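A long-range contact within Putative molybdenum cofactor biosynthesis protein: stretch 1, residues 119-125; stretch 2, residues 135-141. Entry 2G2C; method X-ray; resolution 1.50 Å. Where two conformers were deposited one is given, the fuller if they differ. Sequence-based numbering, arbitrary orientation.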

ATOM      1  N   LEU A 119      -9.737 -13.051  -5.448  1.00 29.40           N
ATOM      2  CA  LEU A 119     -10.611 -11.886  -5.513  1.00 28.42           C
ATOM      3  C   LEU A 119      -9.920 -10.556  -5.252  1.00 27.87           C
ATOM      4  O   LEU A 119     -10.512  -9.506  -5.523  1.00 29.13           O
ATOM      5  N   SER A 120      -8.712 -10.576  -4.687  1.00 25.92           N
ATOM      6  CA  SER A 120      -7.959  -9.309  -4.563  1.00 23.71           C
ATOM      7  C   SER A 120      -7.446  -8.794  -5.917  1.00 21.59           C
ATOM      8  O   SER A 120      -6.769  -9.476  -6.718  1.00 22.45           O
ATOM      9  N   ARG A 121      -7.798  -7.548  -6.137  1.00 18.65           N
ATOM     10  CA  ARG A 121      -7.452  -6.884  -7.360  1.00 15.00           C
ATOM     11  C   ARG A 121      -6.363  -5.877  -7.031  1.00 14.34           C
ATOM     12  O   ARG A 121      -6.098  -4.986  -7.824  1.00 13.23           O
ATOM     13  N   GLY A 122      -5.738  -6.011  -5.852  1.00 13.66           N
ATOM     14  CA  GLY A 122      -4.745  -5.020  -5.415  1.00 13.05           C
ATOM     15  C   GLY A 122      -3.591  -4.935  -6.377  1.00 12.33           C
ATOM     16  O   GLY A 122      -3.139  -5.977  -6.876  1.00 13.15           O
ATOM     17  N   ILE A 123      -3.127  -3.699  -6.654  1.00 11.13           N
ATOM     18  CA  ILE A 123      -1.990  -3.528  -7.551  1.00 11.25           C
ATOM     19  C   ILE A 123      -0.722  -3.081  -6.814  1.00 10.68           C
ATOM     20  O   ILE A 123      -0.765  -2.683  -5.642  1.00 10.37           O
ATOM     21  N   VAL A 124       0.401  -3.154  -7.534  1.00 10.11           N
ATOM     22  CA  VAL A 124       1.692  -2.654  -7.059  1.00  9.97           C
ATOM     23  C   VAL A 124       2.282  -1.841  -8.181  1.00 10.82           C
ATOM     24  O   VAL A 124       2.272  -2.271  -9.327  1.00 12.03           O
ATOM     25  N   GLY A 125       2.816  -0.669  -7.862  1.00 10.27           N
ATOM     26  CA  GLY A 125       3.451   0.097  -8.940  1.00 10.28           C
ATOM     27  C   GLY A 125       4.217   1.266  -8.414  1.00 10.09           C
ATOM     28  O   GLY A 125       4.129   1.564  -7.202  1.00 10.26           O
ATOM     29  N   LEU A 135       6.673   4.066  -4.305  1.00 10.45           N
ATOM     30  CA  LEU A 135       6.126   2.731  -4.524  1.00 10.89           C
ATOM     31  C   LEU A 135       4.810   2.613  -3.756  1.00  9.63           C
ATOM     32  O   LEU A 135       4.778   2.936  -2.569  1.00 10.95           O
ATOM     33  N   ILE A 136       3.729   2.199  -4.414  1.00 10.23           N
ATOM     34  CA  ILE A 136       2.441   2.029  -3.763  1.00  9.11           C
ATOM     35  C   ILE A 136       2.089   0.555  -3.872  1.00 10.21           C
ATOM     36  O   ILE A 136       2.240  -0.050  -4.965  1.00 10.14           O
ATOM     37  N   VAL A 137       1.630  -0.021  -2.750  1.00  9.62           N
ATOM     38  CA  VAL A 137       1.282  -1.453  -2.680  1.00 10.50           C
ATOM     39  C   VAL A 137      -0.097  -1.548  -2.061  1.00 10.15           C
ATOM     40  O   VAL A 137      -0.329  -0.996  -0.977  1.00 11.33           O
ATOM     41  N   ASN A 138      -1.009  -2.241  -2.756  1.00  9.50           N
ATOM     42  CA  ASN A 138      -2.354  -2.531  -2.209  1.00  9.57           C
ATOM     43  C   ASN A 138      -2.363  -3.910  -1.568  1.00 11.62           C
ATOM     44  O   ASN A 138      -2.193  -4.919  -2.276  1.00 12.54           O
ATOM     45  N   ALA A 139      -2.556  -3.967  -0.245  1.00 10.40           N
ATOM     46  CA  ALA A 139      -2.773  -5.256   0.427  1.00 11.88           C
ATOM     47  C   ALA A 139      -4.247  -5.498   0.725  1.00 12.07           C
ATOM     48  O   ALA A 139      -5.039  -4.568   0.781  1.00 11.37           O
ATOM     49  N   PRO A 140      -4.634  -6.768   0.907  1.00 13.05           N
ATOM     50  CA  PRO A 140      -5.999  -7.056   1.369  1.00 13.32           C
ATOM     51  C   PRO A 140      -6.239  -6.553   2.795  1.00 13.13           C
ATOM     52  O   PRO A 140      -5.288  -6.110   3.458  1.00 12.94           O
ATOM     53  N   SER A 141      -7.489  -6.661   3.247  1.00 13.63           N
ATOM     54  CA  SER A 141      -7.825  -6.213   4.593  0.50 13.67           C
ATOM     55  C   SER A 141      -7.327  -7.190   5.660  1.00 14.20           C
ATOM     56  O   SER A 141      -7.045  -6.786   6.786  1.00 15.70           O
TER

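Where an antiparallel pairing gives out, a side chain can take over the work of the backbone, and Asn138 is a clear example. Its CA-to-CB bond points toward the facing stretch, and in the m rotamer (chi1 -63°) its OD1 accepts a hydrogen bond from the backbone N of Ile123 at 2.9 Å, while Asn138 N donates to Ile123 O, also at 2.9 Å. One residue thus satisfies both backbone polar groups of Ile123, and Asn138 ND2 is engaged elsewhere in the structure. Gly122 suits this close approach: its CA lies 3.5 Å from Asn138 CB, and an ideal CB on Gly122 would fall 2.7 Å from Asn138 O, a clash. Ile123 (chi1 p, chi2 t) directs its CA-to-CB bond away, yet its CG1 still sits 3.4 Å from Asn138 OD1.

Further along, at Val124 and Gly125, regular strand pairing begins and the packing becomes apolar. Val124 and Val137, both t, share one face of the sheet, with Val124 CG1 4.0 Å from Val137 CG2. Leu135 (t, p) starts out sideways, but its end bends nearer, bringing CD1 to 3.9 Å from Val124 CG1. Ile136 (m, t) occupies the other face. At the opposite end the contact thins to Ser120 OG, 4.2 Å from Pro140 CG; Ser120 is t, and its OG accepts a hydrogen bond from Gly122 N at 3.2 Å, within the same loop.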

ATOM      1  CB  LEU A 119     -11.682 -12.045  -4.454  1.00 28.57           C
ATOM      2  CG  LEU A 119     -12.361 -13.379  -4.647  1.00 27.62           C
ATOM      3  CD1 LEU A 119     -13.083 -13.728  -3.383  1.00 21.40           C
ATOM      4  CD2 LEU A 119     -13.283 -13.265  -5.873  1.00 27.55           C
ATOM      5  CB  SER A 120      -6.818  -9.374  -3.535  1.00 24.63           C
ATOM      6  OG  SER A 120      -6.068  -8.131  -3.523  1.00 23.52           O
ATOM      7  CB  ARG A 121      -8.684  -6.198  -7.859  1.00 14.64           C
ATOM      8  CG  ARG A 121      -9.828  -7.187  -8.056  1.00 13.53           C
ATOM      9  CD  ARG A 121     -11.021  -6.497  -8.676  1.00 16.25           C
ATOM     10  NE  ARG A 121     -11.459  -5.397  -7.807  1.00 13.88           N
ATOM     11  CZ  ARG A 121     -11.331  -4.107  -8.105  1.00 12.21           C
ATOM     12  NH1 ARG A 121     -10.749  -3.730  -9.250  1.00 12.56           N
ATOM     13  NH2 ARG A 121     -11.763  -3.193  -7.225  1.00 11.00           N
ATOM     14  CB  ILE A 123      -2.328  -2.619  -8.772  1.00 11.95           C
ATOM     15  CG1 ILE A 123      -2.683  -1.225  -8.287  1.00 12.44           C
ATOM     16  CG2 ILE A 123      -3.446  -3.277  -9.588  1.00 14.93           C
ATOM     17  CD1 ILE A 123      -2.804  -0.219  -9.437  1.00 15.49           C
ATOM     18  CB  VAL A 124       2.706  -3.794  -6.726  1.00 10.99           C
ATOM     19  CG1 VAL A 124       4.036  -3.226  -6.233  1.00 10.53           C
ATOM     20  CG2 VAL A 124       2.090  -4.737  -5.656  1.00 11.20           C
ATOM     21  CB  LEU A 135       7.092   1.712  -3.952  1.00 11.64           C
ATOM     22  CG  LEU A 135       6.632   0.256  -3.929  1.00 11.06           C
ATOM     23  CD1 LEU A 135       6.486  -0.322  -5.367  1.00 12.11           C
ATOM     24  CD2 LEU A 135       7.647  -0.554  -3.104  1.00 13.58           C
ATOM     25  CB  ILE A 136       1.358   2.896  -4.434  1.00  9.04           C
ATOM     26  CG1 ILE A 136       1.799   4.363  -4.492  1.00  8.92           C
ATOM     27  CG2 ILE A 136       0.016   2.770  -3.679  1.00 10.06           C
ATOM     28  CD1 ILE A 136       0.793   5.249  -5.136  1.00 13.03           C
ATOM     29  CB  VAL A 137       2.286  -2.204  -1.751  1.00 11.36           C
ATOM     30  CG1 VAL A 137       1.815  -3.632  -1.420  1.00 12.94           C
ATOM     31  CG2 VAL A 137       3.670  -2.236  -2.369  1.00 11.99           C
ATOM     32  CB  ASN A 138      -3.409  -2.600  -3.324  1.00 10.49           C
ATOM     33  CG  ASN A 138      -3.601  -1.304  -4.087  1.00 10.91           C
ATOM     34  OD1 ASN A 138      -4.050  -1.369  -5.223  1.00 12.37           O
ATOM     35  ND2 ASN A 138      -3.349  -0.149  -3.465  1.00  9.34           N
ATOM     36  CB  ALA A 139      -1.982  -5.302   1.734  1.00 10.54           C
ATOM     37  CB  PRO A 140      -6.084  -8.596   1.336  1.00 14.93           C
ATOM     38  CG  PRO A 140      -4.913  -9.026   0.429  1.00 15.42           C
ATOM     39  CD  PRO A 140      -3.833  -7.985   0.663  1.00 14.90           C
ATOM     40  CB  SER A 141      -9.337  -6.077   4.742  0.50 13.71           C
ATOM     41  OG  SER A 141      -9.967  -7.290   4.369  0.50 12.80           O
TER